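Local coordinates for intracellular protein transport protein USO1 (Saccharomyces cerevisiae S288c, PDB 6LSU) that is required for protein transport from the endoplasmic reticulum to the Golgi complex, the chain here being the globular head of a dimeric coiled-coil tether, at residues A[296-300]-A[301-305]; A[367-370]-A[371-374]; A[643-647]-A[648-652]; A[660-663]-A[664-668]. All coordinates share one frame; numbering follows the deposited sequence.

All four contacts are local, each between neighbouring segments of one continuous stretch. They follow one another in series, so none nests in or crosses another. From the N terminus, contact 1 ends the loop after helix 280-287 and opens helix 301-317. Contact 2 makes the short turn from helix 354-366 into helix 370-376; its centre is about 32 Å from that of contact 1. Contact 3 ends the loop after helix 622-637 and starts helix 647-658. Contact 4 is the first part of the next helix, 660-673. Contacts 3 and 4 have centres about 20 Å apart and lie across the chain's centre from contact 1. Helix 622-637 is touched by both.

Contact 1: residues A[296-300]-A[301-305]; sequences VFFWN and DQRIV
Asn300 caps helix 301-317 with its side chain. Its OD1 accepts from Arg303 N at 2.8 Å, with an N-H...O angle of 166°. CG of Asn300 sits between the backbone N and the carbonyl carbon (chi1 67°), which folds the amide back over the first turn. The main-chain O of Asn300 takes the N-H of Ile304 at 3.0 Å. The start of the helix is thus gripped by both oxygens of one residue.

Arg303 reaches back along the loop with an extended chain. Its NH1 donates to Phe298 O at 2.7 Å, from a position tilted out of the carbonyl plane. Phe298 CD2 lies over one face of the guanidinium, and the two planes stand 74° apart. Trp299 CE3 meets Ile304 CG1 at 3.8 Å in an apolar contact. The backbone O of Arg303 lies at the edge of the indole. The indole NE1 is satisfied by Asn349 O, while Asn349 ND2 donates to Phe297 O. Gln302 turns its amide NE2 to Asn306 and to Asn254 of helix 251-264. This is an asparagine N-cap at a loop-to-helix junction within ARM repeat 5.

Contact 2: residues A[367-370]-A[371-374]; sequences RSNE and HAQL
Asn369 meets Ala372 through both its amide and its methylene. OD1 accepts from Ala372 N at 2.8 Å, with an N-H...O angle of 166°. The donor stands well above the carbonyl plane, 48° out of it. CG and CB of the asparagine also rest against the methyl of Ala372; Asn369 CG is 3.6 Å from Ala372 CB. CG of Asn369 is anti to the backbone N (chi1 -176°), which sets the amide beside the turn. This is an asparagine N-cap of helix 370-376, where the chain passes from ARM repeat 6 into ARM repeat 7.

Two main-chain bonds complete the first turn. Gln373 N donates to Asn369 O at 2.8 Å, and Leu374 N donates to Glu370 O. At the outer side, the Glu370 and Leu374 side chains run side by side and point the same way, with OE2 of Glu370 3.5 Å from CD1 of Leu374.

The second shell fixes the two amides. Asn369 ND2 donates to Gln329 OE1 and to Asn330 OD1, so the capping amide has partners at both ends. Gln373 has an extended chain beyond CG. Its OE1 accepts from Asn438 ND2, and its NE2 donates to the carbonyls of Met436 and Ala433.

Arg367 is the first residue to leave the helical conformation after helix 354-366, and its O accepts from Gln329 NE2. The turn therefore joins helix 354-366 to helix 370-376, with Asn369, His371 and Ala372 against helix 325-333 and Gln373 bonded to the end of helix 421-435 and the loop after it.

Contact 3: residues A[643-647]-A[648-652]; sequences SPFPR and KEYFE
The Phe645 ring presents one face to Tyr650. The edge of the tyrosine ring points at that face in a T-shaped pair, with the planes at 83° and the centroids 5.2 Å apart. Tyr650 CD1 stands over the middle of the phenylalanine ring, 3.8 Å above its plane. Tyr650 CB lies over the same ring in a CH-pi contact, 3.9 Å from the Phe645 centroid. The edge of Phe645 is turned to the helix backbone, where Glu649 C lies near the plane of the ring. Phe645 also makes a cation-pi contact with Lys604 and an edge-to-face pair with Phe653.

Both aromatic side chains have chi1 near 180° (178° for Tyr650). This swings the tyrosine ring out from the helix, edge-on to Phe645 and toward helix 622-637. Its hydroxyl is bonded to Leu632 O.

Pro646 is at the N-cap position. Its O accepts from Tyr650 N at 2.9 Å. Phe651 N donates to Arg647 O at 2.7 Å. Beside the turn, the Pro646 ring and the Glu649 chain lie side by side, with CD of Pro646 3.9 Å from OE1 of Glu649.

Helix 647-658 thus begins against two earlier helices. Phe645 and Tyr650 touch Leu601 of helix 594-601. Tyr650 and Arg647 lie on helix 622-637, and Phe651 meets the ring of Tyr636 there.

Contact 4: residues A[660-663]-A[664-668]; sequences KDNY and ASRIK
Lys660 O and Ala664 N open the contact with a long, weak hydrogen bond of 3.5 Å. Asp661 comes next. Its O accepts from Ser665 N at 2.8 Å, a regular helical bond.

Asn662 touches Arg666 twice. Its O accepts from Arg666 N at 3.0 Å. Its ND2 lies over one face of the guanidinium, 3.5 Å from CZ of Arg666 and offset toward the rim, and the amide and guanidinium planes are 48° apart. Both ND2 and NE are donors, so the two groups touch without a hydrogen bond. Turned away from its own backbone N (chi1 -165°), the Asn662 amide leans along the helix toward Arg666.

Tyr663 ends the segment. Its O accepts from Ile667 N at 3.0 Å, and weakly from Arg666 N. One face of its ring is covered by CG1 of Ile667. This CH-pi contact measures 4.1 Å from CG1 to the centroid of the Tyr663 ring, 19° off the normal.

The polar ends find partners beyond the segments. Tyr663 OH is hydrogen-bonded to Ile716 O in helix 713-717. The guanidinium of the buried Arg666 meets Ser614 O through NH2, and weakly Thr629 OG1 of helix 622-637 through NH1, with Asn662 ND2 over one face and the amide inclined to it. The chemistry implies a first turn held by main-chain bonds, with an apolar Tyr663-Ile667 side. Ser614 O and Thr629 OG1 are uncharged oxygens, so the charge of Arg666 is probably spread over polar partners.

Contact 1: residues A[296-300]-A[301-305]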
loop_
_atom_site.group_PDB
_atom_site.type_symbol
_atom_site.label_atom_id
_atom_site.label_comp_id
_atom_site.label_asym_id
_atom_site.label_seq_id
_atom_site.Cartn_x
_atom_site.Cartn_y
_atom_site.Cartn_z
ATOM N N VAL A 296 3.147 -24.902 -11.753
ATOM C CA VAL A 296 2.145 -23.836 -11.515
ATOM C C VAL A 296 2.283 -23.427 -10.050
ATOM O O VAL A 296 1.859 -24.161 -9.147
ATOM C CB VAL A 296 0.714 -24.266 -11.859
ATOM C CG1 VAL A 296 -0.251 -23.091 -11.701
ATOM C CG2 VAL A 296 0.646 -24.880 -13.233
ATOM N N PHE A 297 2.922 -22.299 -9.819
ATOM C CA PHE A 297 3.162 -21.809 -8.447
ATOM C C PHE A 297 1.860 -21.867 -7.626
ATOM O O PHE A 297 0.760 -21.449 -8.092
ATOM C CB PHE A 297 3.753 -20.413 -8.490
ATOM C CG PHE A 297 4.224 -19.937 -7.141
ATOM C CD1 PHE A 297 5.512 -20.231 -6.694
ATOM C CD2 PHE A 297 3.378 -19.224 -6.314
ATOM C CE1 PHE A 297 5.971 -19.724 -5.494
ATOM C CE2 PHE A 297 3.829 -18.772 -5.094
ATOM C CZ PHE A 297 5.111 -19.017 -4.682
ATOM N N PHE A 298 1.987 -22.447 -6.421
ATOM C CA PHE A 298 0.862 -22.671 -5.491
ATOM C C PHE A 298 0.761 -21.480 -4.546
ATOM O O PHE A 298 1.732 -21.106 -3.892
ATOM C CB PHE A 298 1.015 -23.951 -4.691
ATOM C CG PHE A 298 -0.088 -24.063 -3.675
ATOM C CD1 PHE A 298 -1.397 -24.224 -4.099
ATOM C CD2 PHE A 298 0.171 -23.924 -2.315
ATOM C CE1 PHE A 298 -2.422 -24.318 -3.173
ATOM C CE2 PHE A 298 -0.863 -23.958 -1.393
ATOM C CZ PHE A 298 -2.151 -24.177 -1.826
ATOM N N TRP A 299 -0.405 -20.849 -4.553
ATOM C CA TRP A 299 -0.666 -19.558 -3.887
ATOM C C TRP A 299 -1.502 -19.861 -2.646
ATOM O O TRP A 299 -2.347 -20.744 -2.701
ATOM C CB TRP A 299 -1.324 -18.559 -4.838
ATOM C CG TRP A 299 -0.348 -17.857 -5.747
ATOM C CD1 TRP A 299 -0.232 -18.030 -7.091
ATOM C CD2 TRP A 299 0.645 -16.862 -5.385
ATOM N NE1 TRP A 299 0.723 -17.207 -7.584
ATOM C CE2 TRP A 299 1.319 -16.511 -6.563
ATOM C CE3 TRP A 299 1.066 -16.288 -4.192
ATOM C CZ2 TRP A 299 2.360 -15.579 -6.592
ATOM C CZ3 TRP A 299 2.100 -15.375 -4.200
ATOM C CH2 TRP A 299 2.740 -15.029 -5.386
ATOM N N ASN A 300 -1.114 -19.242 -1.528
ATOM C CA ASN A 300 -1.809 -19.261 -0.229
ATOM C C ASN A 300 -1.482 -17.952 0.467
ATOM O O ASN A 300 -0.677 -17.202 -0.080
ATOM C CB ASN A 300 -1.379 -20.462 0.596
ATOM C CG ASN A 300 0.065 -20.419 1.062
ATOM O OD1 ASN A 300 0.681 -19.349 1.254
ATOM N ND2 ASN A 300 0.589 -21.597 1.335
ATOM N N ASP A 301 -2.105 -17.711 1.606
ATOM C CA ASP A 301 -2.093 -16.417 2.318
ATOM C C ASP A 301 -0.657 -16.092 2.728
ATOM O O ASP A 301 -0.242 -14.969 2.643
ATOM C CB ASP A 301 -3.043 -16.490 3.512
ATOM C CG ASP A 301 -4.499 -16.314 3.130
ATOM O OD1 ASP A 301 -4.771 -15.442 2.289
ATOM O OD2 ASP A 301 -5.334 -17.051 3.635
ATOM N N GLN A 302 0.128 -17.084 3.110
ATOM C CA GLN A 302 1.510 -16.824 3.555
ATOM C C GLN A 302 2.357 -16.349 2.360
ATOM O O GLN A 302 3.159 -15.329 2.510
ATOM C CB GLN A 302 2.083 -18.051 4.238
ATOM C CG GLN A 302 3.435 -17.793 4.870
ATOM C CD GLN A 302 3.367 -16.623 5.824
ATOM O OE1 GLN A 302 2.718 -16.706 6.850
ATOM N NE2 GLN A 302 4.076 -15.536 5.552
ATOM N N ARG A 303 2.233 -17.038 1.212
ATOM C CA ARG A 303 3.096 -16.674 0.045
ATOM C C ARG A 303 2.667 -15.321 -0.515
ATOM O O ARG A 303 3.550 -14.544 -0.903
ATOM C CB ARG A 303 3.015 -17.761 -1.004
ATOM C CG ARG A 303 3.433 -19.099 -0.417
ATOM C CD ARG A 303 3.095 -20.217 -1.314
ATOM N NE ARG A 303 3.686 -21.388 -0.737
ATOM C CZ ARG A 303 3.968 -22.474 -1.395
ATOM N NH1 ARG A 303 3.668 -22.558 -2.672
ATOM N NH2 ARG A 303 4.557 -23.451 -0.754
ATOM N N ILE A 304 1.372 -15.014 -0.442
ATOM C CA ILE A 304 0.814 -13.679 -0.826
ATOM C C ILE A 304 1.465 -12.583 0.016
ATOM O O ILE A 304 1.938 -11.565 -0.566
ATOM C CB ILE A 304 -0.720 -13.635 -0.695
ATOM C CG1 ILE A 304 -1.332 -14.468 -1.842
ATOM C CG2 ILE A 304 -1.250 -12.187 -0.678
ATOM C CD1 ILE A 304 -2.836 -14.740 -1.708
ATOM N N VAL A 305 1.474 -12.784 1.343
ATOM C CA VAL A 305 2.077 -11.823 2.306
ATOM C C VAL A 305 3.582 -11.738 2.053
ATOM O O VAL A 305 4.086 -10.645 2.119
ATOM C CB VAL A 305 1.792 -12.225 3.760
ATOM C CG1 VAL A 305 2.441 -11.242 4.767
ATOM C CG2 VAL A 305 0.305 -12.338 4.039
#

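Contact 2: residues A[367-370]-A[371-374]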
loop_
_atom_site.group_PDB
_atom_site.type_symbol
_atom_site.label_atom_id
_atom_site.label_comp_id
_atom_site.label_asym_id
_atom_site.label_seq_id
_atom_site.Cartn_x
_atom_site.Cartn_y
_atom_site.Cartn_z
ATOM N N ARG A 367 7.688 6.825 -11.571
ATOM C CA ARG A 367 7.063 8.143 -11.400
ATOM C C ARG A 367 8.091 9.249 -11.607
ATOM O O ARG A 367 9.000 9.354 -10.817
ATOM C CB ARG A 367 6.473 8.237 -9.994
ATOM C CG ARG A 367 5.701 9.543 -9.773
ATOM C CD ARG A 367 4.468 9.465 -8.891
ATOM N NE ARG A 367 4.629 8.371 -7.941
ATOM C CZ ARG A 367 3.852 7.309 -7.855
ATOM N NH1 ARG A 367 2.805 7.202 -8.625
ATOM N NH2 ARG A 367 4.129 6.341 -7.008
ATOM N N SER A 368 7.931 10.078 -12.616
ATOM C CA SER A 368 8.675 11.372 -12.749
ATOM C C SER A 368 10.160 11.201 -13.111
ATOM O O SER A 368 10.954 12.008 -12.676
ATOM C CB SER A 368 8.558 12.140 -11.473
ATOM O OG SER A 368 7.640 13.168 -11.685
ATOM N N ASN A 369 10.508 10.154 -13.847
ATOM C CA ASN A 369 11.898 9.768 -14.171
ATOM C C ASN A 369 11.861 9.504 -15.667
ATOM O O ASN A 369 11.409 8.378 -15.999
ATOM C CB ASN A 369 12.268 8.532 -13.363
ATOM C CG ASN A 369 13.699 8.075 -13.527
ATOM O OD1 ASN A 369 14.224 7.961 -14.647
ATOM N ND2 ASN A 369 14.315 7.755 -12.402
ATOM N N GLU A 370 12.184 10.525 -16.498
ATOM C CA GLU A 370 12.297 10.375 -17.967
ATOM C C GLU A 370 12.851 8.972 -18.298
ATOM O O GLU A 370 12.248 8.228 -19.062
ATOM C CB GLU A 370 13.242 11.445 -18.521
ATOM C CG GLU A 370 12.599 12.717 -19.033
ATOM C CD GLU A 370 13.313 13.278 -20.255
ATOM O OE1 GLU A 370 13.512 14.529 -20.337
ATOM O OE2 GLU A 370 13.707 12.447 -21.112
ATOM N N HIS A 371 14.005 8.632 -17.742
ATOM C CA HIS A 371 14.758 7.399 -18.094
ATOM C C HIS A 371 13.873 6.166 -17.792
ATOM O O HIS A 371 13.768 5.236 -18.665
ATOM C CB HIS A 371 16.099 7.334 -17.330
ATOM C CG HIS A 371 16.808 6.076 -17.667
ATOM N ND1 HIS A 371 17.198 5.172 -16.757
ATOM C CD2 HIS A 371 17.000 5.505 -18.856
ATOM C CE1 HIS A 371 17.627 4.093 -17.365
ATOM N NE2 HIS A 371 17.521 4.277 -18.647
ATOM N N ALA A 372 13.263 6.131 -16.604
ATOM C CA ALA A 372 12.294 5.063 -16.228
ATOM C C ALA A 372 11.082 5.065 -17.179
ATOM O O ALA A 372 10.801 4.016 -17.763
ATOM C CB ALA A 372 11.909 5.145 -14.757
ATOM N N GLN A 373 10.486 6.204 -17.435
ATOM C CA GLN A 373 9.345 6.358 -18.369
ATOM C C GLN A 373 9.715 5.988 -19.815
ATOM O O GLN A 373 8.917 5.252 -20.505
ATOM C CB GLN A 373 8.837 7.792 -18.300
ATOM C CG GLN A 373 8.258 8.092 -16.922
ATOM C CD GLN A 373 8.100 9.562 -16.658
ATOM O OE1 GLN A 373 8.671 10.390 -17.343
ATOM N NE2 GLN A 373 7.256 9.903 -15.703
ATOM N N LEU A 374 10.850 6.502 -20.325
ATOM C CA LEU A 374 11.231 6.138 -21.712
ATOM C C LEU A 374 11.597 4.642 -21.800
ATOM O O LEU A 374 11.305 4.031 -22.797
ATOM C CB LEU A 374 12.337 7.079 -22.182
ATOM C CG LEU A 374 11.832 8.493 -22.454
ATOM C CD1 LEU A 374 12.989 9.426 -22.665
ATOM C CD2 LEU A 374 10.942 8.525 -23.672
#

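Contact 3: residues A[643-647]-A[648-652]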
loop_
_atom_site.group_PDB
_atom_site.type_symbol
_atom_site.label_atom_id
_atom_site.label_comp_id
_atom_site.label_asym_id
_atom_site.label_seq_id
_atom_site.Cartn_x
_atom_site.Cartn_y
_atom_site.Cartn_z
ATOM N N SER A 643 -18.018 34.708 -29.097
ATOM C CA SER A 643 -18.442 33.291 -28.945
ATOM C C SER A 643 -19.665 33.061 -29.827
ATOM O O SER A 643 -20.580 33.889 -29.809
ATOM C CB SER A 643 -18.781 32.875 -27.526
ATOM O OG SER A 643 -17.919 33.438 -26.554
ATOM N N PRO A 644 -19.769 31.887 -30.497
ATOM C CA PRO A 644 -20.887 31.578 -31.389
ATOM C C PRO A 644 -22.280 31.839 -30.806
ATOM O O PRO A 644 -23.145 32.211 -31.538
ATOM C CB PRO A 644 -20.707 30.077 -31.662
ATOM C CG PRO A 644 -19.218 29.891 -31.584
ATOM C CD PRO A 644 -18.830 30.760 -30.406
ATOM N N PHE A 645 -22.462 31.590 -29.517
ATOM C CA PHE A 645 -23.616 32.110 -28.747
ATOM C C PHE A 645 -23.051 33.302 -27.996
ATOM O O PHE A 645 -22.384 33.119 -26.986
ATOM C CB PHE A 645 -24.218 31.000 -27.886
ATOM C CG PHE A 645 -25.598 31.262 -27.324
ATOM C CD1 PHE A 645 -26.024 32.532 -26.970
ATOM C CD2 PHE A 645 -26.436 30.196 -27.047
ATOM C CE1 PHE A 645 -27.262 32.717 -26.368
ATOM C CE2 PHE A 645 -27.669 30.391 -26.458
ATOM C CZ PHE A 645 -28.088 31.648 -26.109
ATOM N N PRO A 646 -23.241 34.535 -28.514
ATOM C CA PRO A 646 -22.638 35.727 -27.925
ATOM C C PRO A 646 -22.933 35.828 -26.437
ATOM O O PRO A 646 -23.991 35.378 -26.068
ATOM C CB PRO A 646 -23.295 36.867 -28.703
ATOM C CG PRO A 646 -23.480 36.240 -30.058
ATOM C CD PRO A 646 -24.026 34.871 -29.715
ATOM N N ARG A 647 -21.989 36.417 -25.691
ATOM C CA ARG A 647 -21.975 36.479 -24.205
ATOM C C ARG A 647 -23.312 37.050 -23.723
ATOM O O ARG A 647 -24.007 36.351 -22.989
ATOM C CB ARG A 647 -20.747 37.256 -23.711
ATOM C CG ARG A 647 -20.716 37.493 -22.208
ATOM C CD ARG A 647 -19.513 38.326 -21.792
ATOM N NE ARG A 647 -19.325 38.345 -20.346
ATOM C CZ ARG A 647 -18.814 37.350 -19.631
ATOM N NH1 ARG A 647 -18.433 36.213 -20.201
ATOM N NH2 ARG A 647 -18.690 37.501 -18.330
ATOM N N LYS A 648 -23.672 38.257 -24.140
ATOM C CA LYS A 648 -24.846 38.990 -23.573
ATOM C C LYS A 648 -26.123 38.213 -23.958
ATOM O O LYS A 648 -27.039 38.093 -23.106
ATOM C CB LYS A 648 -24.832 40.469 -23.996
ATOM C CG LYS A 648 -23.854 40.836 -25.118
ATOM C CD LYS A 648 -23.974 42.257 -25.643
ATOM C CE LYS A 648 -23.832 42.348 -27.152
ATOM N NZ LYS A 648 -24.339 43.639 -27.678
ATOM N N GLU A 649 -26.173 37.619 -25.159
ATOM C CA GLU A 649 -27.338 36.793 -25.580
ATOM C C GLU A 649 -27.423 35.551 -24.673
ATOM O O GLU A 649 -28.535 35.179 -24.232
ATOM C CB GLU A 649 -27.243 36.421 -27.063
ATOM C CG GLU A 649 -28.570 36.572 -27.784
ATOM C CD GLU A 649 -28.799 35.686 -28.998
ATOM O OE1 GLU A 649 -27.870 34.936 -29.389
ATOM O OE2 GLU A 649 -29.926 35.739 -29.543
ATOM N N TYR A 650 -26.288 34.909 -24.385
ATOM C CA TYR A 650 -26.229 33.656 -23.574
ATOM C C TYR A 650 -26.481 33.979 -22.098
ATOM O O TYR A 650 -27.133 33.175 -21.427
ATOM C CB TYR A 650 -24.884 32.954 -23.736
ATOM C CG TYR A 650 -24.724 31.706 -22.902
ATOM C CD1 TYR A 650 -25.334 30.528 -23.278
ATOM C CD2 TYR A 650 -23.933 31.689 -21.769
ATOM C CE1 TYR A 650 -25.190 29.362 -22.543
ATOM C CE2 TYR A 650 -23.809 30.548 -21.008
ATOM C CZ TYR A 650 -24.418 29.370 -21.401
ATOM O OH TYR A 650 -24.314 28.220 -20.662
ATOM N N PHE A 651 -26.017 35.132 -21.633
ATOM C CA PHE A 651 -26.292 35.667 -20.275
ATOM C C PHE A 651 -27.792 35.826 -20.041
ATOM O O PHE A 651 -28.264 35.349 -18.982
ATOM C CB PHE A 651 -25.642 37.031 -20.037
ATOM C CG PHE A 651 -25.980 37.589 -18.678
ATOM C CD1 PHE A 651 -25.435 37.027 -17.538
ATOM C CD2 PHE A 651 -26.851 38.658 -18.531
ATOM C CE1 PHE A 651 -25.744 37.525 -16.276
ATOM C CE2 PHE A 651 -27.162 39.157 -17.273
ATOM C CZ PHE A 651 -26.609 38.593 -16.145
ATOM N N GLU A 652 -28.487 36.511 -20.968
ATOM C CA GLU A 652 -29.960 36.767 -20.892
ATOM C C GLU A 652 -30.662 35.405 -20.907
ATOM O O GLU A 652 -31.532 35.157 -20.068
ATOM C CB GLU A 652 -30.464 37.652 -22.049
ATOM C CG GLU A 652 -29.918 39.078 -22.070
ATOM C CD GLU A 652 -30.464 40.082 -21.056
ATOM O OE1 GLU A 652 -31.443 39.772 -20.353
ATOM O OE2 GLU A 652 -29.898 41.189 -20.963
#

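Contact 4: residues A[660-663]-A[664-668]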
loop_
_atom_site.group_PDB
_atom_site.type_symbol
_atom_site.label_atom_id
_atom_site.label_comp_id
_atom_site.label_asym_id
_atom_site.label_seq_id
_atom_site.Cartn_x
_atom_site.Cartn_y
_atom_site.Cartn_z
ATOM N N LYS A 660 -30.523 34.404 -11.293
ATOM C CA LYS A 660 -29.224 34.639 -10.609
ATOM C C LYS A 660 -29.252 33.974 -9.227
ATOM O O LYS A 660 -28.190 33.525 -8.782
ATOM C CB LYS A 660 -28.903 36.136 -10.455
ATOM C CG LYS A 660 -29.351 37.064 -11.585
ATOM C CD LYS A 660 -30.815 37.514 -11.464
ATOM C CE LYS A 660 -31.330 38.328 -12.634
ATOM N NZ LYS A 660 -32.812 38.381 -12.639
ATOM N N ASP A 661 -30.407 33.939 -8.557
ATOM C CA ASP A 661 -30.527 33.335 -7.202
ATOM C C ASP A 661 -30.513 31.807 -7.361
ATOM O O ASP A 661 -29.759 31.160 -6.655
ATOM C CB ASP A 661 -31.743 33.868 -6.423
ATOM C CG ASP A 661 -31.563 35.276 -5.854
ATOM O OD1 ASP A 661 -30.544 35.942 -6.194
ATOM O OD2 ASP A 661 -32.443 35.708 -5.073
ATOM N N ASN A 662 -31.313 31.253 -8.266
ATOM C CA ASN A 662 -31.505 29.782 -8.354
ATOM C C ASN A 662 -30.179 29.098 -8.726
ATOM O O ASN A 662 -29.904 28.003 -8.212
ATOM C CB ASN A 662 -32.574 29.401 -9.376
ATOM C CG ASN A 662 -33.030 27.971 -9.204
ATOM O OD1 ASN A 662 -33.177 27.499 -8.069
ATOM N ND2 ASN A 662 -33.234 27.280 -10.319
ATOM N N TYR A 663 -29.410 29.715 -9.627
ATOM C CA TYR A 663 -28.050 29.299 -10.023
ATOM C C TYR A 663 -27.186 29.206 -8.767
ATOM O O TYR A 663 -26.796 28.068 -8.389
ATOM C CB TYR A 663 -27.460 30.281 -11.034
ATOM C CG TYR A 663 -26.006 30.028 -11.344
ATOM C CD1 TYR A 663 -25.627 29.083 -12.280
ATOM C CD2 TYR A 663 -25.011 30.714 -10.676
ATOM C CE1 TYR A 663 -24.293 28.851 -12.573
ATOM C CE2 TYR A 663 -23.676 30.486 -10.946
ATOM C CZ TYR A 663 -23.315 29.559 -11.899
ATOM O OH TYR A 663 -22.001 29.362 -12.164
ATOM N N ALA A 664 -26.924 30.352 -8.131
ATOM C CA ALA A 664 -26.079 30.443 -6.921
ATOM C C ALA A 664 -26.562 29.399 -5.918
ATOM O O ALA A 664 -25.703 28.762 -5.291
ATOM C CB ALA A 664 -26.087 31.836 -6.332
ATOM N N SER A 665 -27.874 29.212 -5.779
ATOM C CA SER A 665 -28.440 28.257 -4.791
ATOM C C SER A 665 -27.949 26.857 -5.152
ATOM O O SER A 665 -27.562 26.119 -4.233
ATOM C CB SER A 665 -29.943 28.313 -4.719
ATOM O OG SER A 665 -30.474 27.082 -4.265
ATOM N N ARG A 666 -27.973 26.522 -6.445
ATOM C CA ARG A 666 -27.736 25.136 -6.931
ATOM C C ARG A 666 -26.241 24.828 -6.935
ATOM O O ARG A 666 -25.937 23.616 -6.929
ATOM C CB ARG A 666 -28.293 24.924 -8.335
ATOM C CG ARG A 666 -29.803 24.746 -8.369
ATOM C CD ARG A 666 -30.334 24.908 -9.776
ATOM N NE ARG A 666 -31.657 24.316 -9.916
ATOM C CZ ARG A 666 -32.232 23.990 -11.073
ATOM N NH1 ARG A 666 -31.608 24.210 -12.220
ATOM N NH2 ARG A 666 -33.436 23.439 -11.082
ATOM N N ILE A 667 -25.373 25.855 -7.012
ATOM C CA ILE A 667 -23.906 25.732 -6.756
ATOM C C ILE A 667 -23.677 25.461 -5.261
ATOM O O ILE A 667 -22.882 24.555 -4.937
ATOM C CB ILE A 667 -23.151 26.981 -7.244
ATOM C CG1 ILE A 667 -23.246 27.140 -8.761
ATOM C CG2 ILE A 667 -21.705 26.967 -6.757
ATOM C CD1 ILE A 667 -23.471 25.851 -9.516
ATOM N N LYS A 668 -24.312 26.245 -4.392
ATOM C CA LYS A 668 -24.220 26.094 -2.918
ATOM C C LYS A 668 -24.825 24.743 -2.531
ATOM O O LYS A 668 -24.315 24.135 -1.609
ATOM C CB LYS A 668 -24.935 27.245 -2.203
ATOM C CG LYS A 668 -24.601 27.404 -0.725
ATOM C CD LYS A 668 -24.599 28.848 -0.255
ATOM C CE LYS A 668 -23.977 29.018 1.117
ATOM N NZ LYS A 668 -23.444 30.388 1.303
#